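Local atomic coordinates of ApaG protein (Pseudomonas aeruginosa, PDB entry 3NRF), a protein that is of unknown function, a small, strand-rich protein of a domain family whose role has not been characterised. Residues V65-E68 and L69-D72. Sequence-based numbering, arbitrary orientation.
Sequences VDEE and LTAD
Thr70 folds back on the carbonyl of Glu67, its CB 3.4 Å from Glu67 O. With chi1 at 72°, OG1 is flanked by the residue's own N and C and turned back to Glu67 O, to which the hydroxyl donates at 2.6 Å. That bond lies in the carbonyl plane on a lone pair, with a C=O...OG1 angle of 133°. The other branch, CG2, lies 3.7 Å from both Asp66 O and Glu67 O and touches Val65 CG1 at 3.9 Å. Glu67 O takes a second bond from Thr70 N, at 2.9 Å and with an N-H...O angle of 156°; it thus accepts from both the hydroxyl and the amide of the same residue. One residue earlier, Leu69 N bonds to Asp66 O at 3.1 Å, giving two successive backbone bonds from i+3 to i. On the apolar side of the turn, Val65 CG2 meets both CB and CD1 of Leu69, each at 3.8 Å, and the buried Leu69 also rests on Val33 and Leu35 of strand 24-37. Asp66 OD2 accepts a hydrogen bond from Asp83 N, outside the turn. Together these contacts describe a short 3-10 turn, reinforced by a threonine hydroxyl bonded back to the carbonyl three residues earlier, in the connection from strand 59-65 to strand 73-74 and lying over the antiparallel sheet of this beta-rich domain.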
# COMPACT_ATOMS: atom_id res chain seq x y z
N VAL B 65 9.32 -5.81 -19.56
CA VAL B 65 9.51 -4.39 -19.74
C VAL B 65 8.80 -3.90 -21.01
O VAL B 65 8.74 -4.61 -22.05
CB VAL B 65 11.04 -4.06 -19.81
CG1 VAL B 65 11.66 -4.61 -21.10
CG2 VAL B 65 11.29 -2.57 -19.71
N ASP B 66 8.24 -2.71 -20.94
CA ASP B 66 7.60 -2.14 -22.11
C ASP B 66 8.62 -1.89 -23.20
O ASP B 66 9.74 -1.48 -22.95
CB ASP B 66 6.86 -0.82 -21.82
CG ASP B 66 5.55 -1.01 -21.08
OD1 ASP B 66 4.98 -2.10 -21.07
OD2 ASP B 66 5.06 -0.01 -20.52
N GLU B 67 8.18 -2.05 -24.45
CA GLU B 67 9.04 -1.82 -25.61
C GLU B 67 9.71 -0.43 -25.65
O GLU B 67 10.88 -0.31 -26.05
CB GLU B 67 8.22 -2.03 -26.90
CG GLU B 67 9.06 -1.99 -28.16
CD GLU B 67 8.23 -2.15 -29.42
OE1 GLU B 67 7.10 -2.70 -29.34
OE2 GLU B 67 8.71 -1.71 -30.48
N GLU B 68 8.97 0.60 -25.23
CA GLU B 68 9.49 1.96 -25.21
C GLU B 68 10.80 2.12 -24.44
O GLU B 68 11.64 2.96 -24.79
CB GLU B 68 8.45 2.94 -24.64
CG GLU B 68 7.28 3.20 -25.55
CD GLU B 68 6.23 2.10 -25.55
OE1 GLU B 68 6.35 1.06 -24.85
OE2 GLU B 68 5.26 2.30 -26.32
N LEU B 69 10.99 1.30 -23.40
CA LEU B 69 12.22 1.38 -22.58
C LEU B 69 13.42 0.61 -23.21
O LEU B 69 14.54 0.73 -22.70
CB LEU B 69 11.97 0.94 -21.13
CG LEU B 69 11.03 1.82 -20.32
CD1 LEU B 69 10.54 1.15 -19.08
CD2 LEU B 69 11.68 3.21 -20.03
N THR B 70 13.18 -0.13 -24.29
CA THR B 70 14.19 -0.96 -24.98
C THR B 70 14.88 -0.21 -26.14
O THR B 70 15.57 -0.81 -26.96
CB THR B 70 13.58 -2.28 -25.52
OG1 THR B 70 12.74 -2.02 -26.65
CG2 THR B 70 12.78 -3.03 -24.45
N ALA B 71 14.72 1.11 -26.20
CA ALA B 71 15.42 1.90 -27.24
C ALA B 71 16.95 1.67 -27.27
O ALA B 71 17.61 1.65 -26.22
CB ALA B 71 15.13 3.39 -27.03
N ASP B 72 17.49 1.53 -28.48
CA ASP B 72 18.92 1.29 -28.67
C ASP B 72 19.75 2.50 -28.27
O ASP B 72 20.89 2.35 -27.83
CB ASP B 72 19.22 0.92 -30.12
CG ASP B 72 20.61 0.35 -30.30
OD1 ASP B 72 21.33 0.76 -31.24
OD2 ASP B 72 21.00 -0.51 -29.47